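Side-chain contacts in Baccell_00875 (PDB 5NO8), which probably acts as a polysaccharide lyase that removes the L-rhamnose capping, linked to glucuronic acid, of complex arabinogalactan proteins: residues A[346-350]-A[351-355]; A[355-358]-A[359-362]; A[393-396]-A[397-400]; A[414-417]-A[418-421]; A[422-426]-A[427-431]. All coordinates share one frame; numbering follows the deposited sequence.

In the fold
Each of the five contacts is local, between adjoining segments, so none closes a long loop and none crosses another. From the N-terminal side, contact 1 ends helix 338-352 and hands Met355 to contact 2, a turn in the loop leading to strand 369-370. Contact 3 opens helix 396-409, and contacts 4 and 5 follow one another along helix 412-429. Contact 4 bonds to the loop of contact 2 through Arg420 and Asn356, and packs on contact 1 through Leu414 and Val346. Contact 3 meets contact 1 at Met398, contact 4 at Tyr421 and contact 5 at Val425. Together they join three successive helices and one loop of the helical half of the chain.

Contact 1 of 5, residues A[346-350]-A[351-355]; sequences VDFIR and TRQQM
Gln353 lies against the rim of Phe348 while Arg352 crosses its face. Followed outward, Gln353 CB sits 3.5 Å from Ile349 O, the carbonyl that also accepts the Gln353 N-H. Gln353 CG passes 4.1 Å from Phe348 CE1, and the extended chain beyond it carries the amide to the ring edge. There Gln353 OE1 stands 3.5 Å from Phe348 CD1, close to the ring plane, with amide and ring planes 86° apart; the oxygen thus meets the C-H rim. Both ends of the amide have polar partners elsewhere, OE1 accepting from Arg345 NH1 and NE2 donating to Met367 O. Over the face, Arg352 CG is 3.8 Å from the Phe348 centroid and 10° off the normal, a CH-pi contact, after which bends at chi2 and chi3 lead the guanidinium away. Phe348 also meets Tyr369 edge-to-face. Replacing Phe348 by an alanine takes away the ring face, and the Arg352 methylenes would probably lose their aromatic support and turn more freely.

Just before Arg352, Thr351 OG1 occupies the slot between its backbone N and carbonyl carbon (chi1 65°), from which it donates to Asp347 O at 2.8 Å. Thr351 N reaches Asp347 O at 2.9 Å from the opposite face of the peptide plane, so two donors grip one carbonyl. Thr351 CG2 rests over one face of the Arg350 guanidinium, 3.7 Å from Arg350 NH2. Such hydroxyl bonds are common for Thr and Ser in alpha-helices; Phe348-Arg352 is an i/i+4 contact in the last turn of helix 338-352.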
loop_
_atom_site.group_PDB
_atom_site.type_symbol
_atom_site.label_atom_id
_atom_site.label_comp_id
_atom_site.label_asym_id
_atom_site.label_seq_id
_atom_site.Cartn_x
_atom_site.Cartn_y
_atom_site.Cartn_z
ATOM N N VAL A 346 18.390 13.888 -4.146
ATOM C CA VAL A 346 19.114 13.902 -5.407
ATOM C C VAL A 346 20.618 13.986 -5.170
ATOM O O VAL A 346 21.367 13.249 -5.784
ATOM C CB VAL A 346 18.548 15.013 -6.310
ATOM C CG1 VAL A 346 19.474 15.383 -7.448
ATOM C CG2 VAL A 346 17.185 14.570 -6.832
ATOM N N ASP A 347 21.054 14.900 -4.290
ATOM C CA ASP A 347 22.472 15.020 -3.953
ATOM C C ASP A 347 23.032 13.759 -3.330
ATOM O O ASP A 347 24.146 13.390 -3.619
ATOM C CB ASP A 347 22.734 16.212 -3.036
ATOM C CG ASP A 347 22.529 17.568 -3.748
ATOM O OD1 ASP A 347 22.549 17.640 -5.004
ATOM O OD2 ASP A 347 22.370 18.587 -3.029
ATOM N N PHE A 348 22.241 13.077 -2.498
ATOM C CA PHE A 348 22.666 11.803 -1.915
ATOM C C PHE A 348 22.864 10.731 -2.986
ATOM O O PHE A 348 23.849 9.978 -2.924
ATOM C CB PHE A 348 21.667 11.319 -0.859
ATOM C CG PHE A 348 22.224 10.267 0.052
ATOM C CD1 PHE A 348 22.219 8.928 -0.335
ATOM C CD2 PHE A 348 22.720 10.586 1.304
ATOM C CE1 PHE A 348 22.748 7.942 0.480
ATOM C CE2 PHE A 348 23.243 9.594 2.137
ATOM C CZ PHE A 348 23.270 8.276 1.722
ATOM N N ILE A 349 21.927 10.641 -3.928
ATOM C CA ILE A 349 22.018 9.660 -5.004
ATOM C C ILE A 349 23.328 9.878 -5.778
ATOM O O ILE A 349 24.126 8.942 -5.959
ATOM C CB ILE A 349 20.827 9.720 -5.950
ATOM C CG1 ILE A 349 19.566 9.209 -5.244
ATOM C CG2 ILE A 349 21.091 8.873 -7.204
ATOM C CD1 ILE A 349 18.275 9.559 -5.924
ATOM N N ARG A 350 23.563 11.125 -6.168
ATOM C CA ARG A 350 24.777 11.446 -6.909
ATOM C C ARG A 350 26.050 11.200 -6.112
ATOM O O ARG A 350 26.996 10.586 -6.624
ATOM C CB ARG A 350 24.745 12.895 -7.414
ATOM C CG ARG A 350 25.949 13.244 -8.294
ATOM C CD ARG A 350 25.883 14.663 -8.804
ATOM N NE ARG A 350 25.975 15.674 -7.756
ATOM C CZ ARG A 350 27.087 16.024 -7.099
ATOM N NH1 ARG A 350 28.267 15.442 -7.318
ATOM N NH2 ARG A 350 27.018 16.985 -6.193
ATOM N N THR A 351 26.105 11.676 -4.881
ATOM C CA THR A 351 27.346 11.641 -4.107
ATOM C C THR A 351 27.658 10.340 -3.369
ATOM O O THR A 351 28.790 10.132 -2.981
ATOM C CB THR A 351 27.434 12.807 -3.114
ATOM O OG1 THR A 351 26.416 12.702 -2.110
ATOM C CG2 THR A 351 27.340 14.123 -3.869
ATOM N N ARG A 352 26.651 9.488 -3.163
ATOM C CA ARG A 352 26.799 8.251 -2.382
ATOM C C ARG A 352 26.355 6.999 -3.130
ATOM O O ARG A 352 26.852 5.922 -2.823
ATOM C CB ARG A 352 26.006 8.331 -1.055
ATOM C CG ARG A 352 26.359 9.491 -0.131
ATOM C CD ARG A 352 27.816 9.448 0.332
ATOM N NE ARG A 352 28.107 8.376 1.289
ATOM C CZ ARG A 352 28.724 7.204 1.039
ATOM N NH1 ARG A 352 29.125 6.836 -0.182
ATOM N NH2 ARG A 352 28.934 6.355 2.044
ATOM N N GLN A 353 25.422 7.102 -4.073
ATOM C CA GLN A 353 24.847 5.893 -4.680
ATOM C C GLN A 353 25.255 5.673 -6.137
ATOM O O GLN A 353 24.778 4.729 -6.755
ATOM C CB GLN A 353 23.316 5.873 -4.538
ATOM C CG GLN A 353 22.841 6.008 -3.090
ATOM C CD GLN A 353 21.403 5.582 -2.839
ATOM O OE1 GLN A 353 20.746 6.146 -1.951
ATOM N NE2 GLN A 353 20.919 4.547 -3.560
ATOM N N GLN A 354 26.120 6.522 -6.691
ATOM C CA GLN A 354 26.677 6.272 -8.027
ATOM C C GLN A 354 28.054 5.612 -7.884
ATOM O O GLN A 354 28.925 6.111 -7.185
ATOM C CB GLN A 354 26.765 7.548 -8.878
ATOM C CG GLN A 354 27.118 7.255 -10.356
ATOM C CD GLN A 354 26.935 8.433 -11.286
ATOM O OE1 GLN A 354 26.520 8.283 -12.459
ATOM N NE2 GLN A 354 27.166 9.627 -10.761
ATOM N N MET A 355 28.230 4.466 -8.542
ATOM C CA MET A 355 29.533 3.801 -8.605
ATOM C C MET A 355 30.519 4.721 -9.343
ATOM O O MET A 355 30.290 5.045 -10.499
ATOM C CB MET A 355 29.405 2.477 -9.380
ATOM C CG MET A 355 30.714 1.683 -9.541
ATOM S SD MET A 355 31.514 1.286 -7.988
ATOM C CE MET A 355 30.442 -0.027 -7.383
HETATM O O HOH W 1 28.431 8.267 -5.544
#

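Contact 2 of 5, residues A[355-358]-A[359-362]; sequences MNNP and SDLR
Met355 curls over Asp360: its CG is anti to the backbone N (chi1 179°), and successive bends at chi2 and chi3 swing the methyl toward the carboxylate. Asp360 has CG in the equivalent position (chi1 -168°), and the two side chains cross at about a right angle. Met355 CE lies 3.7 Å from Asp360 OD2. Nearer its root, Met355 CB packs 3.4 Å from Arg362 O, which places residues 355 and 362 side by side across the turn.

The reversal between them is fixed by Asp360 N, which donates to Asn357 O at 3.0 Å. Ser359 takes a positive phi (84°) at the third position of the turn, where glycine is frequent in type II turns.

Asp360 is then gripped by Arg362 side-on. Arg362 NE donates almost linearly to the syn lone pair of Asp360 OD1 at 2.9 Å, and Arg362 NH1 reaches the syn lone pair of Asp360 OD2 at 3.0 Å. On its anti lone pair, Asp360 OD1 accepts Arg362 N at 2.8 Å. The two guanidinium bonds hold the carboxylate at that group's edge; with the backbone N-H as a third they would probably favour its ionised form, while Arg362 NH2 bonds to Leu378 O. This is a type II beta turn (Asn357-Asp360) running into an Asx turn that starts at Asp360 and is closed by Arg362 N, in the surface loop before strand 369-370.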
loop_
_atom_site.group_PDB
_atom_site.type_symbol
_atom_site.label_atom_id
_atom_site.label_comp_id
_atom_site.label_asym_id
_atom_site.label_seq_id
_atom_site.Cartn_x
_atom_site.Cartn_y
_atom_site.Cartn_z
ATOM N N MET A 355 28.230 4.466 -8.542
ATOM C CA MET A 355 29.533 3.801 -8.605
ATOM C C MET A 355 30.519 4.721 -9.343
ATOM O O MET A 355 30.290 5.045 -10.499
ATOM C CB MET A 355 29.405 2.477 -9.380
ATOM C CG MET A 355 30.714 1.683 -9.541
ATOM S SD MET A 355 31.514 1.286 -7.988
ATOM C CE MET A 355 30.442 -0.027 -7.383
ATOM N N ASN A 356 31.565 5.154 -8.651
ATOM C CA ASN A 356 32.616 5.990 -9.216
ATOM C C ASN A 356 33.948 5.248 -9.031
ATOM O O ASN A 356 34.639 5.411 -8.047
ATOM C CB ASN A 356 32.631 7.374 -8.547
ATOM C CG ASN A 356 31.347 8.158 -8.794
ATOM O OD1 ASN A 356 30.682 8.010 -9.822
ATOM N ND2 ASN A 356 30.995 9.005 -7.837
ATOM N N ASN A 357 34.264 4.378 -9.974
ATOM C CA ASN A 357 35.424 3.494 -9.838
ATOM C C ASN A 357 35.653 2.983 -11.242
ATOM O O ASN A 357 35.016 2.006 -11.651
ATOM C CB ASN A 357 35.119 2.358 -8.840
ATOM C CG ASN A 357 36.250 1.330 -8.709
ATOM O OD1 ASN A 357 37.387 1.548 -9.132
ATOM N ND2 ASN A 357 35.930 0.204 -8.102
ATOM N N PRO A 358 36.502 3.692 -12.018
ATOM C CA PRO A 358 36.889 3.089 -13.296
ATOM C C PRO A 358 37.527 1.750 -12.957
ATOM O O PRO A 358 38.180 1.646 -11.924
ATOM C CB PRO A 358 37.895 4.091 -13.888
ATOM C CG PRO A 358 38.301 4.989 -12.759
ATOM C CD PRO A 358 37.148 5.005 -11.800
ATOM N N SER A 359 37.289 0.729 -13.765
ATOM C CA SER A 359 37.733 -0.650 -13.443
ATOM C C SER A 359 36.784 -1.433 -12.516
ATOM O O SER A 359 37.137 -2.525 -12.071
ATOM C CB SER A 359 39.153 -0.700 -12.856
ATOM O OG SER A 359 39.132 -0.555 -11.441
ATOM N N ASP A 360 35.625 -0.864 -12.182
ATOM C CA ASP A 360 34.433 -1.663 -11.876
ATOM C C ASP A 360 33.625 -1.519 -13.149
ATOM O O ASP A 360 33.488 -0.413 -13.664
ATOM C CB ASP A 360 33.672 -1.094 -10.663
ATOM C CG ASP A 360 32.605 -2.039 -10.136
ATOM O OD1 ASP A 360 31.649 -2.342 -10.877
ATOM O OD2 ASP A 360 32.701 -2.465 -8.972
ATOM N N LEU A 361 33.105 -2.618 -13.683
ATOM C CA LEU A 361 32.240 -2.551 -14.872
ATOM C C LEU A 361 30.920 -1.793 -14.641
ATOM O O LEU A 361 30.266 -1.395 -15.591
ATOM C CB LEU A 361 31.889 -3.955 -15.359
ATOM C CG LEU A 361 33.011 -4.827 -15.938
ATOM C CD1 LEU A 361 32.493 -6.254 -16.061
ATOM C CD2 LEU A 361 33.452 -4.282 -17.292
ATOM N N ARG A 362 30.509 -1.631 -13.388
ATOM C CA ARG A 362 29.295 -0.863 -13.076
ATOM C C ARG A 362 29.577 0.637 -12.915
ATOM O O ARG A 362 28.701 1.377 -12.477
ATOM C CB ARG A 362 28.647 -1.401 -11.795
ATOM C CG ARG A 362 28.220 -2.857 -11.863
ATOM C CD ARG A 362 27.996 -3.433 -10.488
ATOM N NE ARG A 362 29.242 -3.611 -9.746
ATOM C CZ ARG A 362 29.375 -4.327 -8.629
ATOM N NH1 ARG A 362 30.563 -4.419 -8.050
ATOM N NH2 ARG A 362 28.340 -4.949 -8.075
#

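Contact 3 of 5, residues A[393-396]-A[397-400]; sequences AERL and GMGV
Met398 folds back onto Arg395, and this pair makes the close side-chain packing of the contact. A bend at the end of the methionine (chi3 -86°) brings its methyl back to the preceding turn, so that Met398 CE lies 3.6 Å from Arg395 CG, with the two chains crossing at a slant. Met398 CB is also 3.6 Å from Arg395 O, the carbonyl that accepts the Met398 N-H. On another side of the turn, Val400 CG2 stands 3.5 Å from Leu396 O.

The backbone bonds identify the motif as a 3-10 entry into helix 396-409. Gly397 N donates to Glu394 O at 3.2 Å and Met398 N to Arg395 O at 3.1 Å, both three residues back. Val400 N then bonds four residues back to Leu396 O at 3.1 Å, as the alpha-helical pattern takes over.

The two segments touch little at the polar ends, which leave the contact for partners elsewhere, although this side too is buried. Arg395 bends at chi2 and chi3 and leads its guanidinium away, to a salt bridge with Asp390 and a hydrogen bond with Asn678 OD1. The end of Glu394 likewise leaves the contact, for a salt bridge with Arg447. Its side chain is about 5 Å from a bound glycerol that is likely to be a crystallisation additive, but may indicate a pocket.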
loop_
_atom_site.group_PDB
_atom_site.type_symbol
_atom_site.label_atom_id
_atom_site.label_comp_id
_atom_site.label_asym_id
_atom_site.label_seq_id
_atom_site.Cartn_x
_atom_site.Cartn_y
_atom_site.Cartn_z
ATOM N N ALA A 393 17.353 -2.566 -13.959
ATOM C CA ALA A 393 15.930 -2.776 -13.693
ATOM C C ALA A 393 15.316 -1.556 -12.986
ATOM O O ALA A 393 15.452 -0.434 -13.483
ATOM C CB ALA A 393 15.707 -4.076 -12.912
ATOM N N GLU A 394 14.701 -1.739 -11.820
ATOM C CA GLU A 394 14.013 -0.630 -11.171
ATOM C C GLU A 394 14.961 0.490 -10.728
ATOM O O GLU A 394 14.485 1.589 -10.429
ATOM C CB GLU A 394 13.253 -1.112 -9.923
ATOM C CG GLU A 394 11.950 -1.829 -10.173
ATOM C CD GLU A 394 12.078 -3.319 -10.448
ATOM O OE1 GLU A 394 13.198 -3.846 -10.711
ATOM O OE2 GLU A 394 11.013 -3.973 -10.396
ATOM N N ARG A 395 16.259 0.211 -10.619
ATOM C CA ARG A 395 17.257 1.252 -10.263
ATOM C C ARG A 395 17.395 2.356 -11.327
ATOM O O ARG A 395 17.924 3.432 -11.025
ATOM C CB ARG A 395 18.630 0.653 -9.955
ATOM C CG ARG A 395 18.882 0.184 -8.524
ATOM C CD ARG A 395 17.900 -0.857 -8.031
ATOM N NE ARG A 395 18.011 -2.108 -8.789
ATOM C CZ ARG A 395 17.137 -3.109 -8.727
ATOM N NH1 ARG A 395 16.069 -3.039 -7.916
ATOM N NH2 ARG A 395 17.326 -4.196 -9.480
ATOM N N LEU A 396 16.896 2.117 -12.540
ATOM C CA LEU A 396 16.682 3.176 -13.547
ATOM C C LEU A 396 15.937 4.415 -13.039
ATOM O O LEU A 396 16.159 5.512 -13.548
ATOM C CB LEU A 396 15.982 2.649 -14.802
ATOM C CG LEU A 396 16.871 2.020 -15.894
ATOM C CD1 LEU A 396 17.572 3.145 -16.667
ATOM C CD2 LEU A 396 17.895 1.036 -15.358
ATOM N N GLY A 397 15.052 4.244 -12.048
ATOM C CA GLY A 397 14.335 5.355 -11.487
ATOM C C GLY A 397 15.231 6.435 -10.927
ATOM O O GLY A 397 14.861 7.603 -11.000
ATOM N N MET A 398 16.385 6.073 -10.393
ATOM C CA MET A 398 17.367 7.080 -9.922
ATOM C C MET A 398 17.843 7.982 -11.059
ATOM O O MET A 398 17.936 9.210 -10.888
ATOM C CB MET A 398 18.524 6.435 -9.206
ATOM C CG MET A 398 18.097 5.953 -7.815
ATOM S SD MET A 398 19.391 5.268 -6.840
ATOM C CE MET A 398 19.348 3.570 -7.437
ATOM N N GLY A 399 18.061 7.409 -12.247
ATOM C CA GLY A 399 18.394 8.251 -13.400
ATOM C C GLY A 399 17.244 9.125 -13.850
ATOM O O GLY A 399 17.421 10.299 -14.181
ATOM N N VAL A 400 16.035 8.585 -13.872
ATOM C CA VAL A 400 14.894 9.344 -14.328
ATOM C C VAL A 400 14.639 10.503 -13.334
ATOM O O VAL A 400 14.358 11.640 -13.740
ATOM C CB VAL A 400 13.659 8.454 -14.524
ATOM C CG1 VAL A 400 12.454 9.269 -14.940
ATOM C CG2 VAL A 400 13.956 7.371 -15.572
#

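Contact 4 of 5, residues A[414-417]-A[418-421]; sequences LKQS and LLRY
Leu418 N donates to Leu414 O at 2.8 Å, and Leu419 N to Lys415 O at 2.9 Å. With Tyr421 N bonded to Ser417 O at 3.0 Å, these set the regular i to i+4 pattern; the bond from Arg420 N to Gln416 O, at 3.4 Å, is weak. Ser417 and Arg420 find their strongest polar partners beyond the helix. Ser417 OG is hydrogen-bonded to Tyr366 OH, and Arg420 divides its guanidinium between a salt bridge to Asp363 and a hydrogen bond from NH1 to Asn356 OD1. The buried serine hydroxyl is thereby satisfied, and the arginine is held at two nitrogens.

Moving outward, the packing runs largely between side chains and the carbonyls of the preceding turn. Leu418 CG is anti to its own carbonyl carbon (chi1 -74°), which lays the side chain back along the helix and puts Leu418 CG 3.2 Å from Leu414 O. Arg420 CG sits in the same way, 3.6 Å from Gln416 O.

Leu419 meets side chains as well as backbone. The Leu419 and Lys415 side chains lie side by side, pointing the same way, with Leu419 CD1 4.0 Å from Lys415 CG. From the neighbouring position Gln416, bent at chi2 (-44°), crosses obliquely and brings NE2 to 3.7 Å from Leu419 CD1.

Around this part of helix 412-429, Leu414 packs on Val346 of helix 338-352, Leu418 reaches Leu402 and Val403 of helix 396-409, and both Leu418 and Leu419 touch Met461 of helix 448-465.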
loop_
_atom_site.group_PDB
_atom_site.type_symbol
_atom_site.label_atom_id
_atom_site.label_comp_id
_atom_site.label_asym_id
_atom_site.label_seq_id
_atom_site.Cartn_x
_atom_site.Cartn_y
_atom_site.Cartn_z
ATOM N N LEU A 414 24.646 17.231 -11.908
ATOM C CA LEU A 414 23.652 16.235 -12.298
ATOM C C LEU A 414 23.815 15.838 -13.757
ATOM O O LEU A 414 23.739 14.652 -14.084
ATOM C CB LEU A 414 22.220 16.731 -12.077
ATOM C CG LEU A 414 21.794 16.990 -10.626
ATOM C CD1 LEU A 414 20.308 17.292 -10.550
ATOM C CD2 LEU A 414 22.153 15.800 -9.743
ATOM N N LYS A 415 23.966 16.829 -14.639
ATOM C CA LYS A 415 24.138 16.539 -16.061
ATOM C C LYS A 415 25.327 15.616 -16.272
ATOM O O LYS A 415 25.212 14.643 -17.008
ATOM C CB LYS A 415 24.311 17.815 -16.888
ATOM C CG LYS A 415 24.475 17.550 -18.370
ATOM C CD LYS A 415 24.100 18.773 -19.186
ATOM C CE LYS A 415 24.423 18.547 -20.654
ATOM N NZ LYS A 415 24.135 19.778 -21.433
ATOM N N GLN A 416 26.452 15.909 -15.625
ATOM C CA GLN A 416 27.666 15.089 -15.789
ATOM C C GLN A 416 27.485 13.691 -15.233
ATOM O O GLN A 416 27.909 12.714 -15.835
ATOM C CB GLN A 416 28.906 15.759 -15.172
ATOM C CG GLN A 416 29.438 16.922 -16.008
ATOM C CD GLN A 416 29.479 16.603 -17.512
ATOM O OE1 GLN A 416 30.120 15.626 -17.928
ATOM N NE2 GLN A 416 28.745 17.388 -18.320
ATOM N N SER A 417 26.801 13.602 -14.102
ATOM C CA SER A 417 26.471 12.313 -13.525
ATOM C C SER A 417 25.576 11.487 -14.468
ATOM O O SER A 417 25.810 10.287 -14.646
ATOM C CB SER A 417 25.792 12.530 -12.154
ATOM O OG SER A 417 25.263 11.325 -11.633
ATOM N N LEU A 418 24.559 12.134 -15.034
ATOM C CA LEU A 418 23.594 11.515 -15.912
ATOM C C LEU A 418 24.196 11.047 -17.238
ATOM O O LEU A 418 23.815 9.984 -17.738
ATOM C CB LEU A 418 22.428 12.430 -16.204
ATOM C CG LEU A 418 21.437 12.584 -15.041
ATOM C CD1 LEU A 418 20.595 13.816 -15.270
ATOM C CD2 LEU A 418 20.550 11.334 -14.916
ATOM N N LEU A 419 25.112 11.830 -17.806
ATOM C CA LEU A 419 25.800 11.394 -19.044
ATOM C C LEU A 419 26.555 10.101 -18.809
ATOM O O LEU A 419 26.544 9.208 -19.658
ATOM C CB LEU A 419 26.709 12.501 -19.608
ATOM C CG LEU A 419 25.901 13.668 -20.186
ATOM C CD1 LEU A 419 26.782 14.904 -20.317
ATOM C CD2 LEU A 419 25.251 13.359 -21.522
ATOM N N ARG A 420 27.174 9.978 -17.639
ATOM C CA ARG A 420 27.851 8.765 -17.268
ATOM C C ARG A 420 26.905 7.606 -17.056
ATOM O O ARG A 420 27.212 6.469 -17.446
ATOM C CB ARG A 420 28.675 8.961 -16.015
ATOM C CG ARG A 420 29.910 9.794 -16.249
ATOM C CD ARG A 420 30.632 10.055 -14.953
ATOM N NE ARG A 420 30.971 8.818 -14.264
ATOM C CZ ARG A 420 30.764 8.548 -12.971
ATOM N NH1 ARG A 420 30.234 9.448 -12.127
ATOM N NH2 ARG A 420 31.120 7.354 -12.494
ATOM N N TYR A 421 25.771 7.882 -16.416
ATOM C CA TYR A 421 24.788 6.840 -16.204
ATOM C C TYR A 421 24.244 6.303 -17.510
ATOM O O TYR A 421 24.212 5.080 -17.723
ATOM C CB TYR A 421 23.608 7.359 -15.370
ATOM C CG TYR A 421 22.635 6.271 -15.029
ATOM C CD1 TYR A 421 23.073 5.099 -14.406
ATOM C CD2 TYR A 421 21.293 6.403 -15.289
ATOM C CE1 TYR A 421 22.193 4.095 -14.072
ATOM C CE2 TYR A 421 20.403 5.410 -14.921
ATOM C CZ TYR A 421 20.871 4.251 -14.328
ATOM O OH TYR A 421 19.979 3.257 -13.975
#

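Contact 5 of 5, residues A[422-426]-A[427-431]; sequences ADFVR and RKLQT
Arg426 reaches forward past the end of its helix to Gln430 and Thr431. A bend at chi2 (68°) turns the chain so that Arg426 NH1 donates to Thr431 O at 3.0 Å and to Gln430 OE1 at 3.2 Å, with the glutamine amide nearly perpendicular to the guanidinium. Gln430 OE1 also bonds to Tyr458 OH. Arg426 NH2 bonds to Asp432 O and the group makes a cation-pi contact with Tyr434. A leucine in place of Arg426 would probably leave Thr431 O and Gln430 OE1 without this donor and weaken the hold on the chain after the helix.

Arg427 extends back beside Asp423, whose carboxylate lies over the guanidinium face. A salt bridge links them, but the position of Asp423 OD2 is doubtful.

Phe424 is wedged by the next turn: Leu429 CD1 approaches Phe424 CE2 at 3.6 Å, and Lys428 CB stands 3.8 Å from Phe424 CD1. The backbone widens here into a pi-type turn, with Leu429 N weakly bonded to Phe424 O at 3.5 Å.

Helix 448-465 borders this end of helix 412-429 through Val454 and Tyr458 against Val425, and helix 469-485 through Phe470 on Ala422 and Asp473 on Arg426.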
loop_
_atom_site.group_PDB
_atom_site.type_symbol
_atom_site.label_atom_id
_atom_site.label_comp_id
_atom_site.label_asym_id
_atom_site.label_seq_id
_atom_site.Cartn_x
_atom_site.Cartn_y
_atom_site.Cartn_z
ATOM N N ALA A 422 23.839 7.208 -18.385
ATOM C CA ALA A 422 23.247 6.844 -19.664
ATOM C C ALA A 422 24.207 6.036 -20.552
ATOM O O ALA A 422 23.777 5.141 -21.280
ATOM C CB ALA A 422 22.762 8.063 -20.405
ATOM N N ASP A 423 25.485 6.354 -20.467
ATOM C CA ASP A 423 26.523 5.529 -21.078
ATOM C C ASP A 423 26.638 4.155 -20.472
ATOM O O ASP A 423 26.745 3.170 -21.203
ATOM C CB ASP A 423 27.873 6.213 -21.011
ATOM C CG ASP A 423 28.284 6.707 -22.338
ATOM O OD1 ASP A 423 27.784 7.769 -22.763
ATOM O OD2 ASP A 423 29.044 5.970 -22.990
ATOM N N PHE A 424 26.668 4.077 -19.145
ATOM C CA PHE A 424 26.622 2.787 -18.467
ATOM C C PHE A 424 25.426 1.953 -18.938
ATOM O O PHE A 424 25.584 0.774 -19.250
ATOM C CB PHE A 424 26.596 2.935 -16.928
ATOM C CG PHE A 424 26.003 1.744 -16.220
ATOM C CD1 PHE A 424 26.757 0.583 -16.023
ATOM C CD2 PHE A 424 24.674 1.764 -15.779
ATOM C CE1 PHE A 424 26.202 -0.524 -15.381
ATOM C CE2 PHE A 424 24.112 0.658 -15.155
ATOM C CZ PHE A 424 24.875 -0.485 -14.950
ATOM N N VAL A 425 24.242 2.560 -19.004
ATOM C CA VAL A 425 23.052 1.825 -19.410
ATOM C C VAL A 425 23.184 1.308 -20.861
ATOM O O VAL A 425 22.922 0.119 -21.139
ATOM C CB VAL A 425 21.779 2.671 -19.265
ATOM C CG1 VAL A 425 20.561 1.948 -19.813
ATOM C CG2 VAL A 425 21.562 3.024 -17.789
ATOM N N ARG A 426 23.527 2.214 -21.766
ATOM C CA ARG A 426 23.598 1.884 -23.190
ATOM C C ARG A 426 24.662 0.829 -23.480
ATOM O O ARG A 426 24.409 -0.117 -24.231
ATOM C CB ARG A 426 23.840 3.160 -24.018
ATOM C CG ARG A 426 23.947 2.955 -25.516
ATOM C CD ARG A 426 22.639 2.520 -26.163
ATOM N NE ARG A 426 22.906 1.994 -27.514
ATOM C CZ ARG A 426 22.684 0.743 -27.943
ATOM N NH1 ARG A 426 22.106 -0.190 -27.174
ATOM N NH2 ARG A 426 23.013 0.430 -29.201
ATOM N N ARG A 427 25.830 0.978 -22.871
ATOM C CA ARG A 427 26.967 0.114 -23.179
ATOM C C ARG A 427 26.989 -1.169 -22.371
ATOM O O ARG A 427 27.359 -2.199 -22.910
ATOM C CB ARG A 427 28.288 0.855 -22.977
ATOM C CG ARG A 427 28.481 2.012 -23.930
ATOM C CD ARG A 427 29.698 2.834 -23.534
ATOM N NE ARG A 427 29.884 3.949 -24.461
ATOM C CZ ARG A 427 30.807 4.905 -24.343
ATOM N NH1 ARG A 427 31.649 4.927 -23.304
ATOM N NH2 ARG A 427 30.856 5.877 -25.254
ATOM N N LYS A 428 26.620 -1.115 -21.087
ATOM C CA LYS A 428 26.733 -2.284 -20.204
ATOM C C LYS A 428 25.435 -3.062 -19.991
ATOM O O LYS A 428 25.486 -4.280 -19.806
ATOM C CB LYS A 428 27.306 -1.894 -18.854
ATOM C CG LYS A 428 28.687 -1.264 -18.924
ATOM C CD LYS A 428 29.757 -2.314 -19.235
ATOM C CE LYS A 428 31.159 -1.755 -19.052
ATOM N NZ LYS A 428 31.409 -0.627 -20.000
ATOM N N LEU A 429 24.292 -2.379 -19.974
ATOM C CA LEU A 429 23.007 -3.054 -19.769
ATOM C C LEU A 429 22.283 -3.429 -21.050
ATOM O O LEU A 429 21.349 -4.244 -21.008
ATOM C CB LEU A 429 22.068 -2.214 -18.892
ATOM C CG LEU A 429 22.550 -1.906 -17.483
ATOM C CD1 LEU A 429 21.434 -1.170 -16.754
ATOM C CD2 LEU A 429 22.991 -3.138 -16.708
ATOM N N GLN A 430 22.664 -2.830 -22.177
ATOM C CA GLN A 430 22.035 -3.157 -23.438
ATOM C C GLN A 430 23.043 -3.845 -24.382
ATOM O O GLN A 430 24.254 -3.698 -24.221
ATOM C CB GLN A 430 21.442 -1.917 -24.079
ATOM C CG GLN A 430 20.207 -1.357 -23.376
ATOM C CD GLN A 430 19.459 -0.377 -24.262
ATOM O OE1 GLN A 430 20.056 0.562 -24.792
ATOM N NE2 GLN A 430 18.164 -0.604 -24.461
ATOM N N THR A 431 22.517 -4.626 -25.325
ATOM C CA THR A 431 23.306 -5.141 -26.452
ATOM C C THR A 431 23.252 -4.070 -27.530
ATOM O O THR A 431 22.438 -3.142 -27.457
ATOM C CB THR A 431 22.716 -6.444 -27.051
ATOM O OG1 THR A 431 21.444 -6.170 -27.662
ATOM C CG2 THR A 431 22.540 -7.515 -25.999
#